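Tat (Twin-arginine translocation) pathway signal sequence containing protein (Mycobacterium tuberculosis, PDB 5IMU) is of unknown function, being a conserved mycobacterial protein with a predicted Tat signal, seen here as a C-terminal fragment that joins an alpha/beta part to a helical bundle. Local coordinates at residues A34-D39 against L83-A88; P29-A35 against V89-N95. Residues are numbered along the deposited sequence.

Contact 1. Residues A34-D39 against L83-A88; sequences AAGLRD and LGAVVA
Leu83, ending helix 79-83, aims its side chain (chi1 m, chi2 t) at extended residues 34-37, with Leu83 CD1 3.9 Å from Ala34 CB and CD2 3.7 Å from Gly36 N. Gly84 leaves the helix with positive phi (68°). Leu83 O and Ala85 O each accept a 2.9 Å hydrogen bond from Arg38 NH1; the Arg38 CA-CB bond points away, but its end returns (chi1 m, chi3 t). A water links Ala85 O to Asp39 N. Val86 is extended, its CA 4.5 Å from Arg38 CA and its CG1 3.9 Å from Gly36 C, where a CB on residue 36 would clash. Val87 (psi 2°) donates from N to Leu37 O (2.8 Å), and Val87 CG2 lies 4.2 Å from Leu37 CD2. Ala88 O accepts from Leu37 N (3.2 Å) and meets Gly36 CA at 3.1 Å. These two main-chain bonds hold the chain to Leu37 as it enters edge strand 88-92. Strand 44-48 flanks residues 34-37, and helix 6-27 covers Leu37 and Ala88 through Glu13, Gln14 and Leu17.

Contact 2. Residues P29-A35 against V89-N95; sequences PRISWAA and VAAHESN
His92 has the largest surface buried by the contact, followed by Ser32, then Trp33 and Pro29 equally. Strands 33-35 and 89-92 run antiparallel at 166°, axes 4.5 Å apart. His92 and Trp33 form a hydrogen-bonded pair: Trp33 N to His92 O is 3.0 Å and His92 N to Trp33 O 2.9 Å. The His92 imidazole (chi1 t, chi2 90°) reaches back along the partner chain, where NE2 donates to Pro29 O (3.1 Å), which also accepts from Asn95 N (2.7 Å). The Trp33 indole (chi1 m) lies beside it, CD1 3.9 Å from His92 CD2, and its NE1 bonds Glu28 O. Ser32 OG (chi1 m) accepts from Ser94 N (3.1 Å), extending the pairing past the strands. Ala34 CB faces Ala91 CB at 4.1 Å; Ala35 N donates to Ala90 O (2.9 Å) and Ala90 N to Ala35 O (3.0 Å). Helix 6-27 covers the Trp33, Ala35, Ala90 and His92 face, while Val79 and Leu83 of helix 79-83 lie against Ala34 on the other, as in an alpha/beta/alpha sandwich.

Both contacts join strand 33-37 to the chain that forms strand 88-92, an outermost strand of the sheet, and they share Ala34 and Ala35; along the sequence contact 1 is nested inside contact 2. Contact 2 is the regular part, a ladder of main-chain bonds continued by serine and histidine side chains, with seven of its residues buried. Contact 1 is less regular and more exposed: an arginine collecting turn carbonyls and two main-chain bonds do the work as the chain leaves helix 79-83. The two meet where Leu83 CD1 lies 3.7 Å from Val89 CG1, and helix 6-27 covers one sheet face along both. The potassium ion is nearer contact 1, about 7 Å from the Leu37 side chain.

Contact 1. Residues A34-D39 against L83-A88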
loop_
_atom_site.group_PDB
_atom_site.type_symbol
_atom_site.label_atom_id
_atom_site.label_comp_id
_atom_site.label_asym_id
_atom_site.label_seq_id
_atom_site.Cartn_x
_atom_site.Cartn_y
_atom_site.Cartn_z
ATOM N N ALA A 34 5.994 8.214 -6.437
ATOM C CA ALA A 34 7.119 9.112 -6.216
ATOM C C ALA A 34 7.958 8.596 -5.057
ATOM O O ALA A 34 7.445 7.959 -4.134
ATOM C CB ALA A 34 6.661 10.546 -5.932
ATOM N N ALA A 35 9.258 8.881 -5.116
ATOM C CA ALA A 35 10.179 8.569 -4.034
ATOM C C ALA A 35 11.111 9.748 -3.802
ATOM O O ALA A 35 11.508 10.440 -4.743
ATOM C CB ALA A 35 10.998 7.306 -4.323
ATOM N N GLY A 36 11.458 9.968 -2.543
ATOM C CA GLY A 36 12.293 11.097 -2.176
ATOM C C GLY A 36 13.228 10.740 -1.043
ATOM O O GLY A 36 12.939 9.868 -0.220
ATOM N N LEU A 37 14.365 11.427 -1.012
ATOM C CA LEU A 37 15.370 11.253 0.031
ATOM C C LEU A 37 15.225 12.381 1.045
ATOM O O LEU A 37 15.284 13.559 0.680
ATOM C CB LEU A 37 16.782 11.248 -0.557
ATOM C CG LEU A 37 17.907 10.937 0.434
ATOM C CD1 LEU A 37 17.810 9.496 0.923
ATOM C CD2 LEU A 37 19.277 11.210 -0.173
ATOM N N ARG A 38 15.034 12.019 2.311
ATOM C CA ARG A 38 14.942 13.008 3.374
ATOM C C ARG A 38 16.306 13.638 3.639
ATOM O O ARG A 38 17.350 13.132 3.213
ATOM C CB ARG A 38 14.399 12.373 4.654
ATOM C CG ARG A 38 12.939 11.950 4.579
ATOM C CD ARG A 38 12.030 13.043 5.120
ATOM N NE ARG A 38 10.688 12.549 5.412
ATOM C CZ ARG A 38 9.584 12.974 4.806
ATOM N NH1 ARG A 38 9.653 13.911 3.869
ATOM N NH2 ARG A 38 8.408 12.463 5.143
ATOM N N ASP A 39 16.292 14.759 4.364
ATOM C CA ASP A 39 17.531 15.488 4.605
ATOM C C ASP A 39 18.461 14.778 5.582
ATOM O O ASP A 39 19.601 15.221 5.749
ATOM C CB ASP A 39 17.230 16.910 5.098
ATOM C CG ASP A 39 16.572 16.942 6.468
ATOM O OD1 ASP A 39 16.133 15.881 6.958
ATOM O OD2 ASP A 39 16.486 18.042 7.054
ATOM N N LEU A 83 5.217 13.657 -0.758
ATOM C CA LEU A 83 6.593 13.435 -0.321
ATOM C C LEU A 83 7.000 14.396 0.787
ATOM O O LEU A 83 7.859 14.061 1.611
ATOM C CB LEU A 83 7.557 13.571 -1.500
ATOM C CG LEU A 83 7.708 12.403 -2.473
ATOM C CD1 LEU A 83 8.745 12.746 -3.528
ATOM C CD2 LEU A 83 8.098 11.140 -1.728
ATOM N N GLY A 84 6.409 15.589 0.821
ATOM C CA GLY A 84 6.835 16.570 1.798
ATOM C C GLY A 84 8.239 17.071 1.504
ATOM O O GLY A 84 8.658 17.205 0.350
ATOM N N ALA A 85 8.986 17.334 2.575
ATOM C CA ALA A 85 10.314 17.927 2.466
ATOM C C ALA A 85 11.356 16.849 2.186
ATOM O O ALA A 85 11.570 15.953 3.010
ATOM C CB ALA A 85 10.657 18.688 3.744
ATOM N N VAL A 86 12.009 16.942 1.026
ATOM C CA VAL A 86 13.047 16.006 0.609
ATOM C C VAL A 86 14.134 16.793 -0.113
ATOM O O VAL A 86 13.963 17.966 -0.449
ATOM C CB VAL A 86 12.498 14.888 -0.303
ATOM C CG1 VAL A 86 11.609 13.937 0.485
ATOM C CG2 VAL A 86 11.730 15.490 -1.458
ATOM N N VAL A 87 15.266 16.129 -0.355
ATOM C CA VAL A 87 16.402 16.742 -1.040
ATOM C C VAL A 87 16.659 16.131 -2.409
ATOM O O VAL A 87 17.624 16.525 -3.081
ATOM C CB VAL A 87 17.678 16.682 -0.178
ATOM C CG1 VAL A 87 17.441 17.368 1.161
ATOM C CG2 VAL A 87 18.122 15.243 0.022
ATOM N N ALA A 88 15.832 15.181 -2.845
ATOM C CA ALA A 88 15.864 14.658 -4.206
ATOM C C ALA A 88 14.553 13.930 -4.461
ATOM O O ALA A 88 13.991 13.316 -3.551
ATOM C CB ALA A 88 17.057 13.720 -4.434
HETATM O O HOH W 1 6.336 13.814 4.713
HETATM O O HOH W 2 13.891 16.322 4.602
#

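Contact 2. Residues P29-A35 against V89-N95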
loop_
_atom_site.group_PDB
_atom_site.type_symbol
_atom_site.label_atom_id
_atom_site.label_comp_id
_atom_site.label_asym_id
_atom_site.label_seq_id
_atom_site.Cartn_x
_atom_site.Cartn_y
_atom_site.Cartn_z
ATOM N N PRO A 29 1.690 0.110 -13.065
ATOM C CA PRO A 29 1.930 1.379 -13.771
ATOM C C PRO A 29 0.702 2.263 -13.918
ATOM O O PRO A 29 0.840 3.408 -14.370
ATOM C CB PRO A 29 2.436 0.916 -15.142
ATOM C CG PRO A 29 1.754 -0.405 -15.351
ATOM C CD PRO A 29 1.634 -1.040 -13.985
ATOM N N ARG A 30 -0.482 1.781 -13.550
ATOM C CA ARG A 30 -1.709 2.536 -13.760
ATOM C C ARG A 30 -1.917 3.647 -12.739
ATOM O O ARG A 30 -2.877 4.414 -12.876
ATOM C CB ARG A 30 -2.910 1.583 -13.749
ATOM C CG ARG A 30 -2.877 0.547 -14.867
ATOM C CD ARG A 30 -4.015 -0.458 -14.740
ATOM N NE ARG A 30 -3.775 -1.430 -13.678
ATOM C CZ ARG A 30 -4.622 -2.400 -13.346
ATOM N NH1 ARG A 30 -5.775 -2.526 -13.991
ATOM N NH2 ARG A 30 -4.320 -3.241 -12.367
ATOM N N ILE A 31 -1.049 3.766 -11.732
ATOM C CA ILE A 31 -1.153 4.815 -10.727
ATOM C C ILE A 31 0.184 5.540 -10.632
ATOM O O ILE A 31 1.226 5.027 -11.044
ATOM C CB ILE A 31 -1.564 4.265 -9.345
ATOM C CG1 ILE A 31 -0.469 3.357 -8.785
ATOM C CG2 ILE A 31 -2.886 3.517 -9.442
ATOM C CD1 ILE A 31 -0.858 2.669 -7.488
ATOM N N SER A 32 0.141 6.748 -10.072
ATOM C CA SER A 32 1.333 7.582 -9.976
ATOM C C SER A 32 2.132 7.246 -8.724
ATOM O O SER A 32 1.565 6.944 -7.670
ATOM C CB SER A 32 0.951 9.064 -9.966
ATOM O OG SER A 32 0.419 9.457 -11.218
ATOM N N TRP A 33 3.459 7.300 -8.849
ATOM C CA TRP A 33 4.376 6.997 -7.761
ATOM C C TRP A 33 5.409 8.107 -7.629
ATOM O O TRP A 33 5.687 8.833 -8.586
ATOM C CB TRP A 33 5.121 5.671 -7.990
ATOM C CG TRP A 33 4.258 4.448 -8.095
ATOM C CD1 TRP A 33 3.721 3.918 -9.233
ATOM C CD2 TRP A 33 3.868 3.578 -7.026
ATOM N NE1 TRP A 33 3.006 2.782 -8.937
ATOM C CE2 TRP A 33 3.083 2.551 -7.587
ATOM C CE3 TRP A 33 4.102 3.570 -5.646
ATOM C CZ2 TRP A 33 2.529 1.529 -6.819
ATOM C CZ3 TRP A 33 3.551 2.554 -4.885
ATOM C CH2 TRP A 33 2.775 1.548 -5.473
ATOM N N ALA A 34 5.994 8.214 -6.437
ATOM C CA ALA A 34 7.119 9.112 -6.216
ATOM C C ALA A 34 7.958 8.596 -5.057
ATOM O O ALA A 34 7.445 7.959 -4.134
ATOM C CB ALA A 34 6.661 10.546 -5.932
ATOM N N ALA A 35 9.258 8.881 -5.116
ATOM C CA ALA A 35 10.179 8.569 -4.034
ATOM C C ALA A 35 11.111 9.748 -3.802
ATOM O O ALA A 35 11.508 10.440 -4.743
ATOM C CB ALA A 35 10.998 7.306 -4.323
ATOM N N VAL A 89 14.066 14.014 -5.700
ATOM C CA VAL A 89 12.746 13.510 -6.066
ATOM C C VAL A 89 12.832 12.735 -7.376
ATOM O O VAL A 89 13.525 13.150 -8.311
ATOM C CB VAL A 89 11.713 14.650 -6.210
ATOM C CG1 VAL A 89 10.337 14.090 -6.557
ATOM C CG2 VAL A 89 11.644 15.485 -4.951
ATOM N N ALA A 90 12.119 11.608 -7.438
ATOM C CA ALA A 90 11.827 10.902 -8.680
ATOM C C ALA A 90 10.359 10.494 -8.666
ATOM O O ALA A 90 9.767 10.309 -7.599
ATOM C CB ALA A 90 12.719 9.664 -8.866
ATOM N N ALA A 91 9.771 10.356 -9.853
ATOM C CA ALA A 91 8.344 10.078 -9.936
ATOM C C ALA A 91 8.019 9.279 -11.191
ATOM O O ALA A 91 8.847 9.106 -12.089
ATOM C CB ALA A 91 7.524 11.373 -9.900
ATOM N N HIS A 92 6.780 8.791 -11.228
ATOM C CA HIS A 92 6.203 8.072 -12.355
ATOM C C HIS A 92 4.764 8.535 -12.503
ATOM O O HIS A 92 4.000 8.491 -11.537
ATOM C CB HIS A 92 6.259 6.554 -12.130
ATOM C CG HIS A 92 5.327 5.767 -13.003
ATOM N ND1 HIS A 92 5.691 5.294 -14.246
ATOM C CD2 HIS A 92 4.053 5.354 -12.802
ATOM C CE1 HIS A 92 4.679 4.630 -14.776
ATOM N NE2 HIS A 92 3.672 4.653 -13.920
ATOM N N GLU A 93 4.402 9.001 -13.693
ATOM C CA GLU A 93 3.027 9.393 -13.960
ATOM C C GLU A 93 2.236 8.174 -14.412
ATOM O O GLU A 93 2.739 7.344 -15.175
ATOM C CB GLU A 93 2.959 10.492 -15.023
ATOM C CG GLU A 93 1.552 11.038 -15.274
ATOM C CD GLU A 93 0.974 11.789 -14.081
ATOM O OE1 GLU A 93 1.743 12.166 -13.171
ATOM O OE2 GLU A 93 -0.256 12.007 -14.057
ATOM N N SER A 94 1.000 8.073 -13.927
ATOM C CA SER A 94 0.157 6.919 -14.213
ATOM C C SER A 94 0.061 6.664 -15.711
ATOM O O SER A 94 -0.134 7.593 -16.502
ATOM C CB SER A 94 -1.237 7.135 -13.622
ATOM O OG SER A 94 -1.860 8.276 -14.183
ATOM N N ASN A 95 0.231 5.394 -16.089
ATOM C CA ASN A 95 0.103 4.861 -17.446
ATOM C C ASN A 95 1.315 5.142 -18.328
ATOM O O ASN A 95 1.279 4.840 -19.529
ATOM C CB ASN A 95 -1.172 5.361 -18.137
ATOM C CG ASN A 95 -2.432 4.907 -17.423
ATOM O OD1 ASN A 95 -2.564 3.736 -17.065
ATOM N ND2 ASN A 95 -3.364 5.830 -17.213
HETATM O O HOH W 3 -4.666 4.926 -14.763
HETATM O O HOH W 4 -2.152 10.614 -11.514
#